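Local coordinates for MdcA (Pseudomonas aeruginosa, PDB 5VIT), which is the alpha subunit of malonate decarboxylase, a transferase that probably exchanges the acetyl group on the acyl carrier protein for malonyl, at residues Y138-L141 against V142-I146; A438-V441 against A442-G446; K473-S476 against L477-Q481; A486-G489 against I490-I493. One frame throughout, in Å; residues are numbered along the deposited sequence.

Contact 1 of 4, residues Y138-L141 against V142-I146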
loop_
_atom_site.group_PDB
_atom_site.type_symbol
_atom_site.label_atom_id
_atom_site.label_comp_id
_atom_site.label_asym_id
_atom_site.label_seq_id
_atom_site.Cartn_x
_atom_site.Cartn_y
_atom_site.Cartn_z
ATOM N N TYR A 138 28.017 -10.519 24.995
ATOM C CA TYR A 138 29.370 -10.008 25.277
ATOM C C TYR A 138 29.326 -9.083 26.498
ATOM O O TYR A 138 30.155 -9.203 27.395
ATOM C CB TYR A 138 29.987 -9.244 24.082
ATOM C CG TYR A 138 29.862 -9.940 22.733
ATOM C CD1 TYR A 138 29.754 -9.203 21.556
ATOM C CD2 TYR A 138 29.869 -11.325 22.634
ATOM C CE1 TYR A 138 29.654 -9.827 20.316
ATOM C CE2 TYR A 138 29.753 -11.958 21.416
ATOM C CZ TYR A 138 29.645 -11.213 20.257
ATOM O OH TYR A 138 29.529 -11.865 19.044
ATOM N N ALA A 139 28.339 -8.185 26.535
ATOM C CA ALA A 139 28.201 -7.249 27.644
ATOM C C ALA A 139 28.233 -7.932 29.030
ATOM O O ALA A 139 28.954 -7.462 29.915
ATOM C CB ALA A 139 26.916 -6.432 27.484
ATOM N N ARG A 140 27.489 -9.036 29.207
ATOM C CA ARG A 140 27.424 -9.723 30.511
ATOM C C ARG A 140 28.799 -10.225 30.964
ATOM O O ARG A 140 29.050 -10.408 32.167
ATOM C CB ARG A 140 26.490 -10.942 30.503
ATOM C CG ARG A 140 25.163 -10.882 29.761
ATOM C CD ARG A 140 23.937 -10.683 30.628
ATOM N NE ARG A 140 23.821 -11.448 31.877
ATOM C CZ ARG A 140 22.970 -12.451 32.112
ATOM N NH1 ARG A 140 22.171 -12.925 31.168
ATOM N NH2 ARG A 140 22.918 -12.992 33.319
ATOM N N LEU A 141 29.680 -10.473 30.001
ATOM C CA LEU A 141 30.968 -11.085 30.301
ATOM C C LEU A 141 31.875 -10.227 31.188
ATOM O O LEU A 141 32.882 -10.738 31.685
ATOM C CB LEU A 141 31.712 -11.424 29.016
ATOM C CG LEU A 141 31.049 -12.406 28.063
ATOM C CD1 LEU A 141 31.891 -12.563 26.801
ATOM C CD2 LEU A 141 30.837 -13.749 28.742
ATOM N N VAL A 142 31.547 -8.944 31.390
ATOM C CA VAL A 142 32.353 -8.123 32.296
ATOM C C VAL A 142 31.518 -7.626 33.472
ATOM O O VAL A 142 31.956 -6.780 34.254
ATOM C CB VAL A 142 32.993 -6.921 31.589
ATOM C CG1 VAL A 142 33.847 -7.399 30.443
ATOM C CG2 VAL A 142 31.913 -5.933 31.098
ATOM N N VAL A 143 30.316 -8.175 33.597
ATOM C CA VAL A 143 29.432 -7.836 34.694
ATOM C C VAL A 143 29.024 -9.111 35.400
ATOM O O VAL A 143 29.566 -9.489 36.444
ATOM C CB VAL A 143 28.151 -7.097 34.202
ATOM C CG1 VAL A 143 27.225 -6.790 35.368
ATOM C CG2 VAL A 143 28.514 -5.826 33.441
ATOM N N ASP A 144 28.133 -9.799 34.696
ATOM C CA ASP A 144 27.230 -10.833 35.149
ATOM C C ASP A 144 27.728 -12.256 34.918
ATOM O O ASP A 144 27.407 -13.187 35.646
ATOM C CB ASP A 144 25.893 -10.651 34.389
ATOM C CG ASP A 144 24.775 -10.736 35.283
ATOM O OD1 ASP A 144 25.064 -11.186 36.412
ATOM O OD2 ASP A 144 23.647 -10.358 34.926
ATOM N N LEU A 145 28.474 -12.415 33.840
ATOM C CA LEU A 145 28.917 -13.720 33.404
ATOM C C LEU A 145 30.395 -13.672 33.087
ATOM O O LEU A 145 30.813 -14.160 32.038
ATOM C CB LEU A 145 28.126 -14.174 32.172
ATOM C CG LEU A 145 26.633 -14.409 32.361
ATOM C CD1 LEU A 145 25.914 -14.484 31.014
ATOM C CD2 LEU A 145 26.448 -15.689 33.137
ATOM N N ILE A 146 31.174 -13.046 33.964
ATOM C CA ILE A 146 32.627 -13.114 33.851
ATOM C C ILE A 146 32.962 -14.567 33.641
ATOM O O ILE A 146 32.551 -15.404 34.437
ATOM C CB ILE A 146 33.368 -12.629 35.118
ATOM C CG1 ILE A 146 32.652 -11.451 35.786
ATOM C CG2 ILE A 146 34.849 -12.352 34.807
ATOM C CD1 ILE A 146 33.028 -10.123 35.292
#

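Contact 2 of 4, residues A438-V441 against A442-G446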
loop_
_atom_site.group_PDB
_atom_site.type_symbol
_atom_site.label_atom_id
_atom_site.label_comp_id
_atom_site.label_asym_id
_atom_site.label_seq_id
_atom_site.Cartn_x
_atom_site.Cartn_y
_atom_site.Cartn_z
ATOM N N ALA A 438 5.490 -18.658 20.937
ATOM C CA ALA A 438 6.402 -18.285 22.024
ATOM C C ALA A 438 5.738 -18.220 23.405
ATOM O O ALA A 438 6.410 -18.413 24.423
ATOM C CB ALA A 438 7.057 -16.950 21.707
ATOM N N LEU A 439 4.438 -17.927 23.444
ATOM C CA LEU A 439 3.721 -17.830 24.719
ATOM C C LEU A 439 3.692 -19.179 25.439
ATOM O O LEU A 439 4.073 -19.269 26.611
ATOM C CB LEU A 439 2.294 -17.319 24.509
ATOM C CG LEU A 439 2.191 -15.867 24.041
ATOM C CD1 LEU A 439 0.755 -15.405 24.118
ATOM C CD2 LEU A 439 3.043 -15.012 24.920
ATOM N N GLU A 440 3.270 -20.221 24.719
ATOM C CA GLU A 440 3.242 -21.581 25.261
ATOM C C GLU A 440 4.633 -22.140 25.519
ATOM O O GLU A 440 4.837 -22.872 26.475
ATOM C CB GLU A 440 2.483 -22.518 24.329
ATOM C CG GLU A 440 1.124 -22.892 24.858
ATOM C CD GLU A 440 1.190 -23.466 26.271
ATOM O OE1 GLU A 440 1.924 -24.460 26.490
ATOM O OE2 GLU A 440 0.510 -22.907 27.160
ATOM N N VAL A 441 5.595 -21.792 24.676
ATOM C CA VAL A 441 6.962 -22.212 24.930
ATOM C C VAL A 441 7.455 -21.666 26.279
ATOM O O VAL A 441 8.116 -22.371 27.048
ATOM C CB VAL A 441 7.891 -21.765 23.809
ATOM C CG1 VAL A 441 9.340 -22.059 24.166
ATOM C CG2 VAL A 441 7.505 -22.479 22.520
ATOM N N ALA A 442 7.102 -20.423 26.582
ATOM C CA ALA A 442 7.529 -19.832 27.840
ATOM C C ALA A 442 6.907 -20.591 29.010
ATOM O O ALA A 442 7.597 -20.915 29.993
ATOM C CB ALA A 442 7.174 -18.357 27.901
ATOM N N ARG A 443 5.614 -20.889 28.893
ATOM C CA ARG A 443 4.918 -21.612 29.948
ATOM C C ARG A 443 5.523 -23.006 30.139
ATOM O O ARG A 443 5.737 -23.429 31.268
ATOM C CB ARG A 443 3.418 -21.703 29.646
ATOM C CG ARG A 443 2.749 -20.350 29.488
ATOM C CD ARG A 443 1.230 -20.437 29.516
ATOM N NE ARG A 443 0.597 -19.220 28.989
ATOM C CZ ARG A 443 0.011 -19.124 27.790
ATOM N NH1 ARG A 443 -0.049 -20.181 26.979
ATOM N NH2 ARG A 443 -0.541 -17.973 27.399
ATOM N N GLN A 444 5.834 -23.698 29.046
ATOM C CA GLN A 444 6.415 -25.041 29.125
ATOM C C GLN A 444 7.855 -25.039 29.619
ATOM O O GLN A 444 8.309 -26.012 30.217
ATOM C CB GLN A 444 6.358 -25.742 27.764
ATOM C CG GLN A 444 4.963 -25.859 27.191
ATOM C CD GLN A 444 4.127 -26.902 27.900
ATOM O OE1 GLN A 444 4.648 -27.922 28.361
ATOM N NE2 GLN A 444 2.822 -26.647 28.005
ATOM N N THR A 445 8.573 -23.949 29.364
ATOM C CA THR A 445 10.002 -23.862 29.669
ATOM C C THR A 445 10.246 -23.129 31.004
ATOM O O THR A 445 11.344 -23.158 31.563
ATOM C CB THR A 445 10.749 -23.180 28.479
ATOM O OG1 THR A 445 10.826 -24.113 27.395
ATOM C CG2 THR A 445 12.155 -22.754 28.826
ATOM N N GLY A 446 9.200 -22.505 31.536
ATOM C CA GLY A 446 9.320 -21.740 32.769
ATOM C C GLY A 446 10.018 -20.395 32.604
ATOM O O GLY A 446 10.539 -19.840 33.569
#

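Contact 3 of 4, residues K473-S476 against L477-Q481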
loop_
_atom_site.group_PDB
_atom_site.type_symbol
_atom_site.label_atom_id
_atom_site.label_comp_id
_atom_site.label_asym_id
_atom_site.label_seq_id
_atom_site.Cartn_x
_atom_site.Cartn_y
_atom_site.Cartn_z
ATOM N N LYS A 473 3.412 5.298 11.632
ATOM C CA LYS A 473 2.362 6.313 11.576
ATOM C C LYS A 473 1.199 6.019 12.526
ATOM O O LYS A 473 0.376 6.894 12.794
ATOM C CB LYS A 473 1.834 6.435 10.137
ATOM C CG LYS A 473 2.870 6.942 9.116
ATOM C CD LYS A 473 2.280 6.858 7.711
ATOM C CE LYS A 473 3.019 7.695 6.684
ATOM N NZ LYS A 473 2.591 7.328 5.276
ATOM N N ALA A 474 1.113 4.788 13.022
ATOM C CA ALA A 474 0.027 4.411 13.934
ATOM C C ALA A 474 0.001 5.251 15.218
ATOM O O ALA A 474 1.008 5.383 15.912
ATOM C CB ALA A 474 0.124 2.913 14.287
ATOM N N ARG A 475 -1.168 5.790 15.544
ATOM C CA ARG A 475 -1.309 6.657 16.712
ATOM C C ARG A 475 -1.942 5.939 17.915
ATOM O O ARG A 475 -2.072 6.522 18.990
ATOM C CB ARG A 475 -2.119 7.903 16.338
ATOM C CG ARG A 475 -2.056 8.269 14.836
ATOM C CD ARG A 475 -3.131 9.289 14.454
ATOM N NE ARG A 475 -4.463 8.704 14.570
ATOM C CZ ARG A 475 -5.138 8.138 13.575
ATOM N NH1 ARG A 475 -4.623 8.106 12.349
ATOM N NH2 ARG A 475 -6.345 7.626 13.806
ATOM N N SER A 476 -2.314 4.673 17.729
ATOM C CA SER A 476 -2.772 3.828 18.831
ATOM C C SER A 476 -2.509 2.369 18.492
ATOM O O SER A 476 -2.253 2.046 17.331
ATOM C CB SER A 476 -4.258 4.034 19.090
ATOM O OG SER A 476 -5.007 3.535 17.993
ATOM N N LEU A 477 -2.596 1.488 19.487
ATOM C CA LEU A 477 -2.390 0.060 19.261
ATOM C C LEU A 477 -3.426 -0.500 18.275
ATOM O O LEU A 477 -3.106 -1.312 17.404
ATOM C CB LEU A 477 -2.455 -0.709 20.583
ATOM C CG LEU A 477 -2.425 -2.237 20.469
ATOM C CD1 LEU A 477 -1.125 -2.709 19.829
ATOM C CD2 LEU A 477 -2.621 -2.900 21.834
ATOM N N GLU A 478 -4.662 -0.050 18.429
ATOM C CA GLU A 478 -5.773 -0.473 17.585
ATOM C C GLU A 478 -5.531 -0.111 16.115
ATOM O O GLU A 478 -5.897 -0.855 15.216
ATOM C CB GLU A 478 -7.075 0.163 18.087
ATOM C CG GLU A 478 -8.336 -0.313 17.376
ATOM C CD GLU A 478 -9.587 0.471 17.789
ATOM O OE1 GLU A 478 -9.689 1.670 17.439
ATOM O OE2 GLU A 478 -10.470 -0.115 18.464
ATOM N N GLU A 479 -4.900 1.028 15.867
ATOM C CA GLU A 479 -4.662 1.442 14.489
ATOM C C GLU A 479 -3.550 0.599 13.873
ATOM O O GLU A 479 -3.622 0.196 12.710
ATOM C CB GLU A 479 -4.311 2.928 14.419
ATOM C CG GLU A 479 -4.117 3.396 12.998
ATOM C CD GLU A 479 -3.835 4.868 12.917
ATOM O OE1 GLU A 479 -4.147 5.455 11.859
ATOM O OE2 GLU A 479 -3.315 5.429 13.914
ATOM N N ARG A 480 -2.535 0.320 14.680
ATOM C CA ARG A 480 -1.441 -0.565 14.309
ATOM C C ARG A 480 -1.933 -1.972 13.950
ATOM O O ARG A 480 -1.499 -2.548 12.945
ATOM C CB ARG A 480 -0.442 -0.627 15.453
ATOM C CG ARG A 480 0.819 -1.386 15.159
ATOM C CD ARG A 480 1.814 -1.053 16.231
ATOM N NE ARG A 480 1.978 -2.143 17.157
ATOM C CZ ARG A 480 2.146 -2.008 18.467
ATOM N NH1 ARG A 480 2.146 -0.810 19.026
ATOM N NH2 ARG A 480 2.306 -3.091 19.215
ATOM N N GLN A 481 -2.847 -2.509 14.760
ATOM C CA GLN A 481 -3.501 -3.785 14.462
ATOM C C GLN A 481 -4.219 -3.727 13.115
ATOM O O GLN A 481 -4.139 -4.671 12.318
ATOM C CB GLN A 481 -4.507 -4.165 15.570
ATOM C CG GLN A 481 -3.840 -4.476 16.910
ATOM C CD GLN A 481 -4.811 -4.428 18.081
ATOM O OE1 GLN A 481 -5.935 -3.967 17.942
ATOM N NE2 GLN A 481 -4.368 -4.899 19.242
#

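Contact 4 of 4, residues A486-G489 against I490-I493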
loop_
_atom_site.group_PDB
_atom_site.type_symbol
_atom_site.label_atom_id
_atom_site.label_comp_id
_atom_site.label_asym_id
_atom_site.label_seq_id
_atom_site.Cartn_x
_atom_site.Cartn_y
_atom_site.Cartn_z
ATOM N N ALA A 486 -4.421 -5.310 7.414
ATOM C CA ALA A 486 -4.544 -4.919 5.996
ATOM C C ALA A 486 -3.481 -5.527 5.076
ATOM O O ALA A 486 -3.692 -5.621 3.878
ATOM C CB ALA A 486 -4.508 -3.409 5.855
ATOM N N VAL A 487 -2.337 -5.943 5.604
ATOM C CA VAL A 487 -1.341 -6.539 4.719
ATOM C C VAL A 487 -1.053 -7.987 5.077
ATOM O O VAL A 487 -0.114 -8.560 4.573
ATOM C CB VAL A 487 -0.007 -5.753 4.718
ATOM C CG1 VAL A 487 -0.265 -4.308 4.352
ATOM C CG2 VAL A 487 0.688 -5.858 6.060
ATOM N N ALA A 488 -1.889 -8.585 5.918
ATOM C CA ALA A 488 -1.632 -9.931 6.419
ATOM C C ALA A 488 -2.271 -11.015 5.553
ATOM O O ALA A 488 -2.196 -12.208 5.888
ATOM C CB ALA A 488 -2.119 -10.051 7.866
ATOM N N GLY A 489 -2.878 -10.614 4.442
ATOM C CA GLY A 489 -3.481 -11.547 3.501
ATOM C C GLY A 489 -4.665 -12.345 4.045
ATOM O O GLY A 489 -5.551 -11.800 4.697
ATOM N N ILE A 490 -4.679 -13.646 3.771
ATOM C CA ILE A 490 -5.766 -14.503 4.217
ATOM C C ILE A 490 -5.324 -15.379 5.392
ATOM O O ILE A 490 -5.895 -16.442 5.639
ATOM C CB ILE A 490 -6.288 -15.376 3.062
ATOM C CG1 ILE A 490 -5.186 -16.306 2.560
ATOM C CG2 ILE A 490 -6.823 -14.485 1.917
ATOM C CD1 ILE A 490 -5.619 -17.185 1.409
ATOM N N SER A 491 -4.296 -14.914 6.103
ATOM C CA SER A 491 -3.903 -15.446 7.408
ATOM C C SER A 491 -5.006 -15.155 8.424
ATOM O O SER A 491 -5.846 -14.283 8.177
ATOM C CB SER A 491 -2.584 -14.802 7.880
ATOM O OG SER A 491 -2.787 -13.416 8.107
ATOM N N PRO A 492 -5.003 -15.854 9.574
ATOM C CA PRO A 492 -6.049 -15.533 10.558
ATOM C C PRO A 492 -6.081 -14.040 10.932
ATOM O O PRO A 492 -7.155 -13.489 11.098
ATOM C CB PRO A 492 -5.668 -16.397 11.771
ATOM C CG PRO A 492 -4.842 -17.538 11.191
ATOM C CD PRO A 492 -4.131 -16.967 10.012
ATOM N N ILE A 493 -4.923 -13.403 11.061
ATOM C CA ILE A 493 -4.854 -11.956 11.259
ATOM C C ILE A 493 -5.414 -11.166 10.036
ATOM O O ILE A 493 -6.216 -10.223 10.173
ATOM C CB ILE A 493 -3.387 -11.547 11.575
ATOM C CG1 ILE A 493 -2.963 -12.142 12.929
ATOM C CG2 ILE A 493 -3.191 -10.028 11.524
ATOM C CD1 ILE A 493 -3.891 -11.759 14.097
#

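Contact 1 of 4, residues Y138-L141 against V142-I146
A type I beta turn from Arg-140 to Val-143 leads the chain off helix 134-140, and Arg-140, the first residue of the turn, takes part through both its carbonyl and its side chain. Arg-140 O takes Val-143 N at 2.9 Å and Leu-145 N at 2.7 Å. These donors come from opposite faces of the carbonyl plane, and Asp-144 N adds a weak third bond. The Arg-140 side chain bends at chi2 (-102°) and again at chi3, which folds it back along the loop. Its NE and NH2 both reach Asp-144 OD2, each at 3.2 Å and each a weak bond within a salt bridge; guanidinium and carboxylate planes stand 56° apart. Leu-145 CD1 lies over the centre of the guanidinium, 3.7 Å from Arg-140 CZ.

This loop joins the helix to strand 149-154 of the parallel sheet, and its inner side is apolar. Leu-141 packs on Leu-175 of helix 172-180 and, together with Leu-145, on Ile-84 of strand 81-85. Leu-141 CD2 comes within 3.3 Å of Leu-145 O, an oxygen that also meets Leu-141 CA in a CA-H...O contact. Ile-146 CA makes a second such contact with Leu-141 O, at 3.2 Å.

Contact 2 of 4, residues A438-V441 against A442-G446
Glu-440 holds two side chains of the next helical turn, one with each carboxylate oxygen. OE2 of Glu-440 meets Arg-443 NH1 in a salt bridge at 2.8 Å, on the anti side of the carboxylate and 25° out of its plane, while staying close to the guanidinium plane. OE1 of Glu-440 takes Gln-444 NE2, also at 2.8 Å, with the N-H pointing almost straight at it (165°). That oxygen is approached nearly along its C-O axis and lies in the plane of the amide.

Torsions bring the three groups together. The glutamate bends at chi2, and Gln-444 does likewise (chi2 -74°), which turns its amide back toward the Glu-440 carboxylate; CG of Gln-444 sits 3.1 Å from Glu-440 O. Arg-443 instead runs extended from CG to NE, crosses Glu-440 at about a right angle, and lays one guanidinium face over Leu-439, with its NH2 4.1 Å from Leu-439 CB.

Beneath them are the backbone bonds of helix 437-445, including Gln-444 N to Glu-440 O at 2.9 Å and Thr-445 N to Val-441 O at 2.8 Å. Val-441 and Thr-445 lie side by side. Val-441 packs on Val-371 and Met-447, and Ala-438 on Pro-451, so the helix buries one flank against loops.

Arg-435 also lies close to Arg-443 NH1, and the carboxylate of Glu-440 would probably balance part of the positive charge gathered there; its other oxygen, Glu-440 OE1, is bonded by the neutral amide of Gln-444.

Contact 3 of 4, residues K473-S476 against L477-Q481
The chain comes off a short extended step at Ala-474 and turns into helix 477-486 at Ser-476, whose carbonyl oxygen takes Arg-480 N at 3.2 Å as the first regular helical bond and Glu-479 N more weakly. Ser-476 is the N-cap. Its OG, placed between the backbone N and the carbonyl carbon (chi1 68°), accepts from Glu-479 N at 3.3 Å.

Glu-479 answers by reaching back. With CG anti to the backbone N and the chain extended beyond it, the carboxylate passes the cap residue, and OE2 of Glu-479 takes Arg-475 N at 2.7 Å in a nearly straight bond (174°). In a classic capping box that return bond would go to the N-cap residue's own N-H; here it falls one residue earlier.

The same carboxylate also holds the Arg-475 side chain. Bent at chi3, the arginine curls over it, and its NH1 forms a salt bridge with Glu-479 OE1 at 2.7 Å. The approach is face-on rather than through the guanidinium edge: Glu-479 OE2 lies above the centre of the guanidinium, 3.3 Å from Arg-475 CZ, and the two planes are 62° apart.

Alongside, Ala-474 CB rests 3.8 Å from Arg-480 CB. The guanidinium of Arg-480 leads away, with Leu-477 CD1 over the rim of one face, and donates to Asp-365 O.

Contact 4 of 4, residues A486-G489 against I490-I493
Ala-488 to Ser-491 form a type II' beta turn, with Gly-489 as its first central residue at a phi of 64° and Ile-490 as the second. The turn is closed by Ser-491 N to Ala-488 O, a weak bond at 3.4 Å.

The shorter link comes from the serine side chain. Ser-491 OG donates to Ala-488 O at 2.6 Å, from above the carbonyl plane (36° out of it). Its chi1 of 65° places OG between its own backbone N and carbonyl carbon, which turns it inward across the loop; OG also touches Ala-488 CB at 3.4 Å. Ile-493 adds an apolar contact, its CG2 3.8 Å from Ala-488 CB. Together with Ser-491, these two residues pack on Phe-432 of strand 432-433. On the outer side of the turn, Ile-490 lies against Phe-424 and against Arg-61 of the neighbouring MdcC subunit, so the loop takes part in the subunit interface.

Besides giving its proton to Ala-488 O, Ser-491 OG accepts from Gly-494 N. In this buried loop a single hydroxyl is thus used in both senses, and it ties the turn to the segment that follows while supplementing the weak backbone closure.

Overall arrangement
Contact 1 lies beside the parallel sheet of the chain's first half, whereas contacts 2, 3 and 4 belong to the half built round the mixed sheet. Contacts 3 and 4 are linked by helix 477-486: the first caps its start and the second follows its end. The centres of contacts 3 and 4 are 16 Å apart, and the nearest atoms of contacts 3 and 4 about 5 Å apart. Contact 2 is about equally far from the other three, its centre 26 Å from that of contact 1, 27 Å from contact 3 and 25 Å from contact 4. Contacts 1 and 4 are farthest apart, 42 Å between centres. Among the four, contact 4 alone touches another subunit, MdcC.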